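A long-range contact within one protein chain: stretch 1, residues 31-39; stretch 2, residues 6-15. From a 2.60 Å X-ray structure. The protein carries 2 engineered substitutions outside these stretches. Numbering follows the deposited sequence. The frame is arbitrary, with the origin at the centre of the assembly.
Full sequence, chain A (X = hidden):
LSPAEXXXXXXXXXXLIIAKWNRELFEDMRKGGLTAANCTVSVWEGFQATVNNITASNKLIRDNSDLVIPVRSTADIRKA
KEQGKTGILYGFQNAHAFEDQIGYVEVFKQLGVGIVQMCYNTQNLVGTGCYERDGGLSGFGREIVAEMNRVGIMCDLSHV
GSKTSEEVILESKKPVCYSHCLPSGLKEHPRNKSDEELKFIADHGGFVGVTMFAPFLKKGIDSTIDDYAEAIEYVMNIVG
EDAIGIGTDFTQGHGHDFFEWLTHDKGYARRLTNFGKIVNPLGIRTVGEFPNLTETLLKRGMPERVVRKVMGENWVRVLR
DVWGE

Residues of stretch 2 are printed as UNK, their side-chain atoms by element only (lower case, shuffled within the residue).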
# COMPACT_ATOMS: atom_id res chain seq x y z
N LYS A 31 -4.18 -8.80 -38.90
CA LYS A 31 -3.69 -9.99 -39.60
C LYS A 31 -4.10 -11.28 -38.89
O LYS A 31 -4.30 -12.31 -39.53
CB LYS A 31 -2.17 -9.95 -39.73
CG LYS A 31 -1.57 -11.22 -40.33
CD LYS A 31 -0.07 -11.06 -40.58
CE LYS A 31 0.57 -12.32 -41.16
NZ LYS A 31 0.61 -13.46 -40.20
N GLY A 32 -4.22 -11.22 -37.57
CA GLY A 32 -4.60 -12.40 -36.82
C GLY A 32 -6.09 -12.53 -36.62
O GLY A 32 -6.55 -13.46 -35.95
N GLY A 33 -6.85 -11.59 -37.18
CA GLY A 33 -8.30 -11.63 -37.06
C GLY A 33 -8.83 -11.38 -35.65
O GLY A 33 -9.98 -11.71 -35.35
N LEU A 34 -7.99 -10.80 -34.80
CA LEU A 34 -8.36 -10.51 -33.42
C LEU A 34 -9.58 -9.60 -33.40
O LEU A 34 -9.62 -8.58 -34.09
CB LEU A 34 -7.18 -9.83 -32.72
CG LEU A 34 -7.17 -9.70 -31.20
CD1 LEU A 34 -7.13 -11.09 -30.57
CD2 LEU A 34 -5.94 -8.90 -30.75
N THR A 35 -10.58 -9.95 -32.59
CA THR A 35 -11.78 -9.14 -32.49
C THR A 35 -11.62 -8.11 -31.39
O THR A 35 -11.90 -6.93 -31.58
CB THR A 35 -13.02 -10.00 -32.18
OG1 THR A 35 -13.12 -11.06 -33.15
CG2 THR A 35 -14.28 -9.16 -32.23
N ALA A 36 -11.16 -8.55 -30.22
CA ALA A 36 -10.96 -7.64 -29.11
C ALA A 36 -9.85 -8.11 -28.19
O ALA A 36 -9.48 -9.29 -28.20
CB ALA A 36 -12.26 -7.48 -28.33
N ALA A 37 -9.31 -7.19 -27.39
CA ALA A 37 -8.24 -7.54 -26.47
C ALA A 37 -8.13 -6.65 -25.24
O ALA A 37 -8.34 -5.44 -25.31
CB ALA A 37 -6.92 -7.54 -27.22
N ASN A 38 -7.80 -7.27 -24.10
CA ASN A 38 -7.60 -6.56 -22.84
C ASN A 38 -6.19 -5.98 -22.90
O ASN A 38 -5.20 -6.70 -22.71
CB ASN A 38 -7.68 -7.54 -21.65
CG ASN A 38 -7.21 -6.92 -20.33
OD1 ASN A 38 -6.71 -5.79 -20.30
ND2 ASN A 38 -7.37 -7.66 -19.23
N CYS A 39 -6.08 -4.68 -23.18
CA CYS A 39 -4.78 -4.05 -23.25
C CYS A 39 -4.42 -3.33 -21.97
O CYS A 39 -5.18 -2.50 -21.46
CB CYS A 39 -4.72 -3.09 -24.44
SG CYS A 39 -4.86 -3.94 -26.02
N UNK A 6 -13.31 -20.87 -39.79
CA UNK A 6 -13.81 -20.87 -38.42
C UNK A 6 -13.28 -19.64 -37.69
O UNK A 6 -14.05 -18.83 -37.19
c UNK A 6 -13.43 -23.58 -35.68
c UNK A 6 -14.21 -22.59 -36.52
c UNK A 6 -14.62 -21.42 -35.66
c UNK A 6 -13.35 -22.13 -37.69
N UNK A 7 -11.96 -19.52 -37.64
CA UNK A 7 -11.32 -18.39 -37.00
C UNK A 7 -11.94 -17.10 -37.56
O UNK A 7 -12.29 -16.19 -36.81
c UNK A 7 -7.89 -16.66 -34.76
c UNK A 7 -9.81 -18.42 -37.29
n UNK A 7 -7.85 -15.74 -35.71
c UNK A 7 -8.54 -16.20 -36.80
n UNK A 7 -8.58 -17.69 -35.21
c UNK A 7 -9.01 -17.44 -36.49
N UNK A 8 -12.09 -17.05 -38.88
CA UNK A 8 -12.66 -15.88 -39.54
C UNK A 8 -14.09 -15.60 -39.12
O UNK A 8 -14.45 -14.47 -38.83
c UNK A 8 -12.58 -16.05 -41.05
N UNK A 9 -14.91 -16.64 -39.11
CA UNK A 9 -16.31 -16.51 -38.73
C UNK A 9 -16.45 -16.63 -37.21
O UNK A 9 -17.45 -17.14 -36.71
o UNK A 9 -19.20 -16.49 -39.84
o UNK A 9 -19.27 -18.21 -38.48
c UNK A 9 -17.14 -17.62 -39.40
c UNK A 9 -18.64 -17.43 -39.23
N UNK A 10 -15.46 -16.14 -36.48
CA UNK A 10 -15.52 -16.25 -35.03
C UNK A 10 -15.06 -15.02 -34.26
O UNK A 10 -14.31 -14.18 -34.78
o UNK A 10 -15.00 -17.76 -33.20
c UNK A 10 -14.73 -17.47 -34.56
N UNK A 11 -15.53 -14.91 -33.02
CA UNK A 11 -15.17 -13.82 -32.14
C UNK A 11 -13.91 -14.25 -31.40
O UNK A 11 -13.96 -15.14 -30.56
c UNK A 11 -15.80 -12.47 -30.11
c UNK A 11 -16.26 -13.56 -31.08
c UNK A 11 -17.57 -13.17 -31.76
c UNK A 11 -17.45 -11.92 -32.59
N UNK A 12 -12.78 -13.64 -31.73
CA UNK A 12 -11.55 -14.00 -31.05
C UNK A 12 -11.19 -12.88 -30.11
O UNK A 12 -11.20 -11.70 -30.48
c UNK A 12 -9.18 -13.43 -31.77
c UNK A 12 -10.39 -14.30 -32.06
c UNK A 12 -10.87 -14.13 -33.50
N UNK A 13 -10.89 -13.24 -28.87
CA UNK A 13 -10.55 -12.28 -27.84
C UNK A 13 -9.32 -12.74 -27.08
O UNK A 13 -9.12 -13.94 -26.89
c UNK A 13 -11.72 -12.10 -26.86
c UNK A 13 -14.10 -11.17 -26.73
c UNK A 13 -12.88 -11.41 -27.58
c UNK A 13 -11.27 -11.32 -25.63
N UNK A 14 -8.50 -11.78 -26.65
CA UNK A 14 -7.30 -12.11 -25.90
C UNK A 14 -7.35 -11.44 -24.54
O UNK A 14 -7.44 -10.22 -24.44
c UNK A 14 -4.77 -12.11 -25.99
c UNK A 14 -6.05 -11.65 -26.66
o UNK A 14 -4.82 -12.56 -24.82
o UNK A 14 -3.70 -12.01 -26.64
N UNK A 15 -7.28 -12.25 -23.50
CA UNK A 15 -7.34 -11.75 -22.14
C UNK A 15 -6.23 -10.82 -21.68
O UNK A 15 -6.40 -10.10 -20.70
O HOH W 1 -11.33 -13.16 -37.50

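Position 6 carries four carbons forked at the second, with no heteroatom, and lies in the helix out of reach of stretch 1; the branching beyond CB makes it Leu6. At position 7 one carbon leads to a five-membered ring of three carbons and two nitrogens. The CA-to-CB bond points sideways, but the ring reaches stretch 1, where one of its nitrogens comes up to Gly32 O. The ring is the imidazole of a histidine, His7, and its NE2 donates a short hydrogen bond of 2.6 Å to Gly32 O. That oxygen meets the ring at its edge, near the ring plane, as a nitrogen donor requires. The ring also runs close to Gly33, where an ideal CB would lie only 3.3 Å from His7 CD2; the positive phi of Gly33, in a Schellman turn at the end of its helix, by itself favours glycine.

Position 8 has a single side-chain carbon, pointing away from stretch 1, and is Ala8. Two carbons, the second carrying two oxygens, mark position 9 as a carboxylate one carbon from the backbone: Asp9, the first residue to leave helical geometry, with its side chain out of reach. One carbon followed by one oxygen identifies position 10 as Ser10. Its side chain makes no close contact, while its backbone N gives a weak hydrogen bond to His7 O (3.2 Å) as the chain leaves the helix.

Position 11 has four carbons forked at the first, one arm two carbons long, and one of them lies against Thr35 CG2. This is Ile11, and the distance from its CG2 to Thr35 CG2 is 4.2 Å. At position 12 a single carbon carries two others, three in all, touching Gly33 and Leu34. This is Val12: CG2 approaches Leu34 CD1 to 3.3 Å and CG1 lies 3.2 Å from Gly33 O. Position 13 again shows four carbons forked at the first with one longer arm, and one carbon packs against Ala36 CB on a shared face of the sheet; it is Ile13, with CG1 4.0 Å from Ala36 CB. Position 14 repeats the pattern of two carbons and two terminal oxygens, its CB 4.2 Å from Ala37 CB, giving Asp14. Its carboxylate finds partners elsewhere in the structure. Position 15 has no side-chain atoms and is Gly15, where the chain turns a corner.

The contact is built around a short parallel pairing. Ala36 lies beside Ile13 and Ala37 beside Asp14, so these pairs occupy alternate faces. Val12 O accepts from both Thr35 N (2.8 Å) and Ala36 N (3.2 Å), Ala36 O accepts from Asp14 N (3.1 Å), and Asp14 O accepts from Asn38 N (3.0 Å). Before the paired segment, the CA-to-CB bond of Thr35 points toward stretch 2, and OG1 accepts from Val12 N (3.0 Å), adding a side-chain tie to the backbone ladder. Farther back, the His7 bond fastens the helix end to the Gly32 turn, and a water donates to both His7 O (3.3 Å) and Gly33 O (2.9 Å), bridging the two stretches where their backbones stand farther apart.

Stretch 2 6-15: LHADSIVIDG
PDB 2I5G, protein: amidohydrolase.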